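Local coordinates for hypothetical protein PH0823 (Pyrococcus horikoshii, PDB 2DUM) that is of unknown function but belongs to the universal stress protein A family, whose nucleotide-binding-like alpha/beta fold it adopts, at residues R20-F25 / A84-R89; E108-A113 / M141-K146; F10-D13 / G17-R20. All coordinates share one frame; numbering follows the deposited sequence.

Contact 1 (R20-F25 / A84-R89); sequences RAVEVF and AEEVKR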
loop_
_atom_site.group_PDB
_atom_site.type_symbol
_atom_site.label_atom_id
_atom_site.label_comp_id
_atom_site.label_asym_id
_atom_site.label_seq_id
_atom_site.Cartn_x
_atom_site.Cartn_y
_atom_site.Cartn_z
ATOM N N ARG A 20 -5.601 11.251 -11.286
ATOM C CA ARG A 20 -5.300 9.997 -11.898
ATOM C C ARG A 20 -5.464 8.840 -10.931
ATOM O O ARG A 20 -6.070 7.800 -11.253
ATOM C CB ARG A 20 -3.895 10.041 -12.438
ATOM C CG ARG A 20 -3.788 10.352 -13.966
ATOM C CD ARG A 20 -4.819 9.639 -14.947
ATOM N NE ARG A 20 -4.754 8.153 -15.108
ATOM C CZ ARG A 20 -5.621 7.393 -15.828
ATOM N NH1 ARG A 20 -6.665 7.920 -16.495
ATOM N NH2 ARG A 20 -5.441 6.071 -15.894
ATOM N N ALA A 21 -4.951 9.016 -9.725
ATOM C CA ALA A 21 -5.008 7.927 -8.743
ATOM C C ALA A 21 -6.423 7.534 -8.560
ATOM O O ALA A 21 -6.744 6.360 -8.424
ATOM C CB ALA A 21 -4.449 8.321 -7.521
ATOM N N VAL A 22 -7.276 8.540 -8.645
ATOM C CA VAL A 22 -8.732 8.348 -8.518
ATOM C C VAL A 22 -9.330 7.543 -9.679
ATOM O O VAL A 22 -10.043 6.553 -9.401
ATOM C CB VAL A 22 -9.501 9.676 -8.268
ATOM C CG1 VAL A 22 -10.968 9.484 -8.383
ATOM C CG2 VAL A 22 -9.214 10.222 -6.884
ATOM N N GLU A 23 -9.046 7.889 -10.947
ATOM C CA GLU A 23 -9.411 6.947 -12.057
ATOM C C GLU A 23 -8.873 5.545 -11.790
ATOM O O GLU A 23 -9.633 4.552 -11.728
ATOM C CB GLU A 23 -8.873 7.393 -13.406
ATOM C CG GLU A 23 -9.630 8.578 -13.958
ATOM C CD GLU A 23 -8.721 9.625 -14.677
ATOM O OE1 GLU A 23 -7.520 9.822 -14.322
ATOM O OE2 GLU A 23 -9.227 10.300 -15.600
ATOM N N VAL A 24 -7.556 5.471 -11.589
ATOM C CA VAL A 24 -6.946 4.180 -11.468
ATOM C C VAL A 24 -7.695 3.400 -10.408
ATOM O O VAL A 24 -8.005 2.270 -10.675
ATOM C CB VAL A 24 -5.506 4.289 -11.092
ATOM C CG1 VAL A 24 -4.851 3.012 -11.337
ATOM C CG2 VAL A 24 -4.874 5.381 -11.888
ATOM N N PHE A 25 -8.024 3.992 -9.240
ATOM C CA PHE A 25 -8.690 3.219 -8.233
ATOM C C PHE A 25 -9.964 2.818 -8.828
ATOM O O PHE A 25 -10.367 1.659 -8.723
ATOM C CB PHE A 25 -8.998 4.009 -7.027
ATOM C CG PHE A 25 -9.488 3.164 -5.872
ATOM C CD1 PHE A 25 -8.654 2.297 -5.214
ATOM C CD2 PHE A 25 -10.783 3.252 -5.401
ATOM C CE1 PHE A 25 -9.107 1.510 -4.148
ATOM C CE2 PHE A 25 -11.225 2.445 -4.278
ATOM C CZ PHE A 25 -10.383 1.575 -3.693
ATOM N N ALA A 84 -15.823 15.842 -3.802
ATOM C CA ALA A 84 -16.411 14.995 -2.765
ATOM C C ALA A 84 -17.232 13.990 -3.462
ATOM O O ALA A 84 -17.135 12.829 -3.173
ATOM C CB ALA A 84 -17.317 15.781 -1.867
ATOM N N GLU A 85 -18.061 14.431 -4.382
ATOM C CA GLU A 85 -19.060 13.517 -4.901
ATOM C C GLU A 85 -18.649 12.639 -6.114
ATOM O O GLU A 85 -19.372 11.712 -6.439
ATOM C CB GLU A 85 -20.443 14.200 -5.040
ATOM C CG GLU A 85 -21.697 13.236 -5.163
ATOM C CD GLU A 85 -22.175 12.474 -3.848
ATOM O OE1 GLU A 85 -22.155 13.030 -2.672
ATOM O OE2 GLU A 85 -22.614 11.287 -4.047
ATOM N N GLU A 86 -17.500 12.866 -6.733
ATOM C CA GLU A 86 -17.028 11.888 -7.759
ATOM C C GLU A 86 -16.006 10.799 -7.205
ATOM O O GLU A 86 -15.941 9.611 -7.645
ATOM C CB GLU A 86 -16.620 12.602 -9.077
ATOM C CG GLU A 86 -15.241 12.239 -9.705
ATOM C CD GLU A 86 -14.055 13.216 -9.385
ATOM O OE1 GLU A 86 -14.232 14.167 -8.579
ATOM O OE2 GLU A 86 -12.923 13.017 -9.940
ATOM N N VAL A 87 -15.249 11.180 -6.197
ATOM C CA VAL A 87 -14.578 10.168 -5.408
ATOM C C VAL A 87 -15.510 9.079 -4.739
ATOM O O VAL A 87 -15.252 7.866 -4.805
ATOM C CB VAL A 87 -13.711 10.858 -4.404
ATOM C CG1 VAL A 87 -13.037 9.829 -3.518
ATOM C CG2 VAL A 87 -12.789 11.751 -5.161
ATOM N N LYS A 88 -16.570 9.536 -4.094
ATOM C CA LYS A 88 -17.490 8.666 -3.462
ATOM C C LYS A 88 -17.858 7.669 -4.520
ATOM O O LYS A 88 -17.910 6.447 -4.310
ATOM C CB LYS A 88 -18.714 9.477 -3.044
ATOM C CG LYS A 88 -19.760 8.605 -2.318
ATOM C CD LYS A 88 -20.979 9.367 -1.747
ATOM C CE LYS A 88 -21.986 8.343 -1.228
ATOM N NZ LYS A 88 -23.180 9.000 -0.582
ATOM N N ARG A 89 -18.056 8.217 -5.695
ATOM C CA ARG A 89 -18.514 7.440 -6.829
ATOM C C ARG A 89 -17.452 6.556 -7.442
ATOM O O ARG A 89 -17.782 5.556 -8.075
ATOM C CB ARG A 89 -19.048 8.374 -7.919
ATOM C CG ARG A 89 -20.075 7.751 -8.840
ATOM C CD ARG A 89 -20.581 8.684 -9.903
ATOM N NE ARG A 89 -21.046 7.782 -10.938
ATOM C CZ ARG A 89 -20.346 7.445 -12.024
ATOM N NH1 ARG A 89 -19.165 8.021 -12.232
ATOM N NH2 ARG A 89 -20.823 6.539 -12.905
#
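Val22, on helix 16-28, meets Val87 and Glu86 of helix 69-90 and is the one residue of 20-25 to touch 84-89. Going along the first segment, Arg20 looks to the C-terminal tail, where its NH2 makes a salt bridge with Glu156, and Ala21 rests on Ile154 of strand 151-154. Val22 then turns its CB toward the other helix, its CA standing 6.9 Å from the CA of Val87. CG1 lies anti to the backbone N (chi1 170°), which leaves CG2 anti to the carbonyl carbon, and the two methyls find different partners. CG2 of Val22 meets CG2 of Val87 at 4.3 Å, a loose methyl-to-methyl contact. CG1 of Val22 comes no nearer than 4.3 Å to OE2 of Glu86, whose side chain bends back toward the first helix at the exposed border. Farther on, Val24 packs on Glu156, and Phe25 stacks its ring with Phe91 and touches Met4 of the second subunit. Val87 meanwhile lies over Val36 and Leu38 of strand 35-43, so the valine pair is buried between helices and sheet. Two helices lying side by side on one face of a parallel sheet, touching through branched aliphatic residues, are characteristic of the Rossmann-like alpha/beta fold of universal stress proteins.

Contact 2 (E108-A113 / M141-K146); sequences EIVKVA and MRVLRK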
loop_
_atom_site.group_PDB
_atom_site.type_symbol
_atom_site.label_atom_id
_atom_site.label_comp_id
_atom_site.label_asym_id
_atom_site.label_seq_id
_atom_site.Cartn_x
_atom_site.Cartn_y
_atom_site.Cartn_z
ATOM N N GLU A 108 -0.030 16.109 8.658
ATOM C CA GLU A 108 -1.445 16.175 8.823
ATOM C C GLU A 108 -2.099 14.841 8.434
ATOM O O GLU A 108 -2.864 14.287 9.221
ATOM C CB GLU A 108 -1.992 17.360 8.061
ATOM C CG GLU A 108 -1.472 18.688 8.614
ATOM C CD GLU A 108 -1.434 18.751 10.165
ATOM O OE1 GLU A 108 -0.481 19.404 10.720
ATOM O OE2 GLU A 108 -2.363 18.164 10.802
ATOM N N ILE A 109 -1.768 14.333 7.238
ATOM C CA ILE A 109 -2.126 12.986 6.818
ATOM C C ILE A 109 -2.038 12.006 7.996
ATOM O O ILE A 109 -2.997 11.314 8.293
ATOM C CB ILE A 109 -1.177 12.440 5.733
ATOM C CG1 ILE A 109 -0.913 13.437 4.616
ATOM C CG2 ILE A 109 -1.739 11.259 5.138
ATOM C CD1 ILE A 109 -2.071 13.751 3.838
ATOM N N VAL A 110 -0.900 11.955 8.671
ATOM C CA VAL A 110 -0.683 10.950 9.666
ATOM C C VAL A 110 -1.498 11.259 10.942
ATOM O O VAL A 110 -1.998 10.390 11.680
ATOM C CB VAL A 110 0.774 10.932 10.002
ATOM C CG1 VAL A 110 1.005 10.004 11.187
ATOM C CG2 VAL A 110 1.551 10.491 8.808
ATOM N N LYS A 111 -1.608 12.549 11.191
ATOM C CA LYS A 111 -2.348 13.023 12.354
ATOM C C LYS A 111 -3.777 12.602 12.185
ATOM O O LYS A 111 -4.310 11.920 13.037
ATOM C CB LYS A 111 -2.163 14.547 12.618
ATOM C CG LYS A 111 -1.252 14.833 13.848
ATOM C CD LYS A 111 -0.255 15.962 13.695
ATOM C CE LYS A 111 -0.987 17.280 13.733
ATOM N NZ LYS A 111 -0.078 18.409 13.308
ATOM N N VAL A 112 -4.366 12.946 11.060
ATOM C CA VAL A 112 -5.756 12.629 10.790
ATOM C C VAL A 112 -5.985 11.125 10.610
ATOM O O VAL A 112 -7.017 10.622 10.995
ATOM C CB VAL A 112 -6.224 13.309 9.495
ATOM C CG1 VAL A 112 -7.500 12.663 8.957
ATOM C CG2 VAL A 112 -6.399 14.856 9.665
ATOM N N ALA A 113 -5.050 10.393 10.015
ATOM C CA ALA A 113 -5.246 8.976 9.933
ATOM C C ALA A 113 -5.570 8.534 11.318
ATOM O O ALA A 113 -6.668 8.045 11.554
ATOM C CB ALA A 113 -4.029 8.312 9.456
ATOM N N MET A 141 6.461 8.419 0.804
ATOM C CA MET A 141 7.507 8.009 1.675
ATOM C C MET A 141 7.363 8.410 3.180
ATOM O O MET A 141 7.576 7.574 4.103
ATOM C CB MET A 141 8.803 8.596 1.149
ATOM C CG MET A 141 9.382 7.911 -0.067
ATOM S SD MET A 141 9.501 6.101 0.087
ATOM C CE MET A 141 10.636 5.794 -1.319
ATOM N N ARG A 142 7.056 9.673 3.455
ATOM C CA ARG A 142 7.057 10.097 4.846
ATOM C C ARG A 142 5.823 9.626 5.663
ATOM O O ARG A 142 5.945 9.214 6.846
ATOM C CB ARG A 142 7.354 11.589 4.975
ATOM C CG ARG A 142 8.892 11.890 4.918
ATOM C CD ARG A 142 9.394 13.346 5.428
ATOM N NE ARG A 142 10.071 14.070 4.325
ATOM C CZ ARG A 142 9.444 14.744 3.338
ATOM N NH1 ARG A 142 10.149 15.329 2.380
ATOM N NH2 ARG A 142 8.105 14.857 3.299
ATOM N N VAL A 143 4.644 9.658 5.046
ATOM C CA VAL A 143 3.514 8.951 5.638
ATOM C C VAL A 143 3.879 7.472 5.758
ATOM O O VAL A 143 3.859 6.943 6.881
ATOM C CB VAL A 143 2.200 9.124 4.867
ATOM C CG1 VAL A 143 1.103 8.498 5.598
ATOM C CG2 VAL A 143 1.901 10.539 4.744
ATOM N N LEU A 144 4.243 6.838 4.634
ATOM C CA LEU A 144 4.717 5.470 4.665
ATOM C C LEU A 144 5.429 5.072 5.939
ATOM O O LEU A 144 5.114 4.041 6.527
ATOM C CB LEU A 144 5.652 5.204 3.536
ATOM C CG LEU A 144 4.939 4.075 2.866
ATOM C CD1 LEU A 144 5.561 3.761 1.519
ATOM C CD2 LEU A 144 4.960 2.912 3.766
ATOM N N ARG A 145 6.367 5.922 6.350
ATOM C CA ARG A 145 7.319 5.639 7.418
ATOM C C ARG A 145 6.819 5.955 8.849
ATOM O O ARG A 145 7.275 5.379 9.815
ATOM C CB ARG A 145 8.586 6.462 7.138
ATOM C CG ARG A 145 9.933 5.663 7.106
ATOM C CD ARG A 145 10.386 5.163 5.617
ATOM N NE ARG A 145 11.735 4.490 5.620
ATOM C CZ ARG A 145 12.348 3.838 4.598
ATOM N NH1 ARG A 145 11.744 3.746 3.399
ATOM N NH2 ARG A 145 13.565 3.252 4.788
ATOM N N LYS A 146 5.897 6.903 8.974
ATOM C CA LYS A 146 5.554 7.447 10.245
ATOM C C LYS A 146 4.290 6.802 10.731
ATOM O O LYS A 146 4.031 6.710 11.940
ATOM C CB LYS A 146 5.387 8.964 10.123
ATOM C CG LYS A 146 6.582 9.840 10.675
ATOM C CD LYS A 146 7.663 10.195 9.564
ATOM C CE LYS A 146 9.227 10.348 10.087
ATOM N NZ LYS A 146 10.341 10.710 9.019
#
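No ring or amide plane takes part where Ile109 and Val110 of helix 105-115 meet Val143 of helix 138-146; the flat group to note is the carboxylate of Glu108, on a different side of its helix. NZ of Lys111 approaches OE1 of Glu108 from the syn side at 2.8 Å, 24° out of the carboxylate plane, while OE2 of Glu108 makes a salt bridge with Arg101. The same Lys111 NZ is also paired with Asp107, so these salt bridges run within helix 105-115 and to strand 95-103, none of them crossing to 141-146. The helix axes pass 9.7 Å apart at -39°, with the CA atoms of Val110 and Val143 separated by 6.2 Å.

Val143 points its CB at the opposing helix and divides its two methyls. CG2 of Val143, anti to its carbonyl carbon, reaches CG2 of Ile109 at 3.7 Å, the isoleucine lying nearly perpendicular to the valine. CG1 of Val143 instead meets CG2 of Val110 at 3.8 Å, the two valines passing alongside, pointing opposite ways. At the exposed border CG2 of Val110 lies 4.3 Å from CB of Lys146, whose chain then turns off to pack on Glu134 of the second subunit. Trp106 adds cover to Val143. The two helices, which flank strand 120-124 in the chain, pack side by side on one face of the parallel sheet, as in the universal stress protein fold. With hydrocarbon groups alone meeting and no hydrogen bond across, they are held by van der Waals packing and burial of apolar surface, whereas the charged groups serve other partners.

Contact 3 (F10-D13 / G17-R20); sequences FPTD and GAYR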
loop_
_atom_site.group_PDB
_atom_site.type_symbol
_atom_site.label_atom_id
_atom_site.label_comp_id
_atom_site.label_asym_id
_atom_site.label_seq_id
_atom_site.Cartn_x
_atom_site.Cartn_y
_atom_site.Cartn_z
ATOM N N PHE A 10 -7.823 9.337 2.155
ATOM C CA PHE A 10 -7.306 9.501 0.852
ATOM C C PHE A 10 -7.092 10.951 0.730
ATOM O O PHE A 10 -8.048 11.698 0.623
ATOM C CB PHE A 10 -8.387 9.096 -0.161
ATOM C CG PHE A 10 -8.041 9.470 -1.529
ATOM C CD1 PHE A 10 -8.361 10.692 -2.008
ATOM C CD2 PHE A 10 -7.293 8.651 -2.292
ATOM C CE1 PHE A 10 -8.001 11.099 -3.225
ATOM C CE2 PHE A 10 -6.903 9.059 -3.562
ATOM C CZ PHE A 10 -7.285 10.305 -4.014
ATOM N N PRO A 11 -5.867 11.378 0.864
ATOM C CA PRO A 11 -5.343 12.678 0.561
ATOM C C PRO A 11 -5.236 13.065 -0.899
ATOM O O PRO A 11 -4.538 12.392 -1.694
ATOM C CB PRO A 11 -3.975 12.589 1.134
ATOM C CG PRO A 11 -4.188 11.538 2.292
ATOM C CD PRO A 11 -4.880 10.548 1.552
ATOM N N THR A 12 -5.913 14.178 -1.221
ATOM C CA THR A 12 -5.807 14.829 -2.531
ATOM C C THR A 12 -4.992 16.089 -2.572
ATOM O O THR A 12 -5.152 17.039 -1.821
ATOM C CB THR A 12 -7.141 15.166 -3.249
ATOM O OG1 THR A 12 -6.857 15.975 -4.420
ATOM C CG2 THR A 12 -8.115 15.927 -2.324
ATOM N N ASP A 13 -4.178 16.077 -3.594
ATOM C CA ASP A 13 -3.065 16.927 -3.761
ATOM C C ASP A 13 -3.580 18.024 -4.592
ATOM O O ASP A 13 -2.876 18.910 -4.976
ATOM C CB ASP A 13 -2.128 16.084 -4.617
ATOM C CG ASP A 13 -0.769 16.680 -4.721
ATOM O OD1 ASP A 13 -0.704 17.790 -4.155
ATOM O OD2 ASP A 13 0.187 16.072 -5.336
ATOM N N GLY A 17 -1.681 13.895 -10.317
ATOM C CA GLY A 17 -1.379 12.575 -9.801
ATOM C C GLY A 17 -2.539 12.118 -9.013
ATOM O O GLY A 17 -2.869 10.934 -9.076
ATOM N N ALA A 18 -3.168 13.110 -8.351
ATOM C CA ALA A 18 -4.261 12.975 -7.402
ATOM C C ALA A 18 -5.514 12.572 -8.120
ATOM O O ALA A 18 -6.178 11.669 -7.687
ATOM C CB ALA A 18 -4.441 14.255 -6.672
ATOM N N TYR A 19 -5.808 13.189 -9.262
ATOM C CA TYR A 19 -6.976 12.778 -10.033
ATOM C C TYR A 19 -6.792 11.482 -10.769
ATOM O O TYR A 19 -7.712 10.725 -10.913
ATOM C CB TYR A 19 -7.313 13.833 -11.056
ATOM C CG TYR A 19 -7.857 15.037 -10.392
ATOM C CD1 TYR A 19 -7.033 16.139 -10.123
ATOM C CD2 TYR A 19 -9.202 15.071 -9.986
ATOM C CE1 TYR A 19 -7.531 17.266 -9.468
ATOM C CE2 TYR A 19 -9.727 16.199 -9.328
ATOM C CZ TYR A 19 -8.877 17.288 -9.067
ATOM O OH TYR A 19 -9.392 18.377 -8.394
ATOM N N ARG A 20 -5.601 11.251 -11.286
ATOM C CA ARG A 20 -5.300 9.997 -11.898
ATOM C C ARG A 20 -5.464 8.840 -10.931
ATOM O O ARG A 20 -6.070 7.800 -11.253
ATOM C CB ARG A 20 -3.895 10.041 -12.438
ATOM C CG ARG A 20 -3.788 10.352 -13.966
ATOM C CD ARG A 20 -4.819 9.639 -14.947
ATOM N NE ARG A 20 -4.754 8.153 -15.108
ATOM C CZ ARG A 20 -5.621 7.393 -15.828
ATOM N NH1 ARG A 20 -6.665 7.920 -16.495
ATOM N NH2 ARG A 20 -5.441 6.071 -15.894
#
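Strand 10-11 gives way to an extended Thr12 and then a turning Asp13 (psi 1°), and 17-20, in the first turns of helix 16-28, brings the CA of Ala18 to 5.4 Å from the CA of Thr12. Filling the angle of this turn, CB of Ala18 lies 3.6 Å from CB of Asp13 and packs equally close to the backbone N of that residue. Farther round the same methyl, OG1 of Thr12 sits 3.7 Å from CB of Ala18; with OG1 anti to the backbone N (chi1 172°), the hydroxyl faces the helix, but its hydrogen-bond partners are Lys83 NZ and Phe14 N. The Phe10 ring offers its edge: CZ stands 4.1 Å from O of Ala18, which lies near the ring plane. In nucleotide-binding relatives the loop after the first strand lines the ligand pocket, though such a role is not established here. Strand 7-11 hydrogen-bonds to strand 35-43 through Phe10, packs against strand 120-124 through Pro11, and hands over to helix 16-28, while helix 69-90 covers Thr12 and Ala18 with Leu80 and Lys83.

In the fold
From the N terminus, contact 3 comes first and closes the short turn that leads strand 7-11 into helix 16-28 of the opening beta-alpha-beta unit. Contact 1 begins on Arg20, where contact 3 ends, and closes a long excursion through strand 35-43 and most of helix 69-90. Contact 2 follows in series and closes the passage through strand 120-124. None encloses or crosses another. Contacts 1 and 3 have centres about 9 Å apart and join through Val22 and Phe10; Ile109 and Pro11 join contact 2 to contact 3. Contacts 1 and 2, with centres about 21 Å apart, tie helix pairs on opposite faces of the sheet.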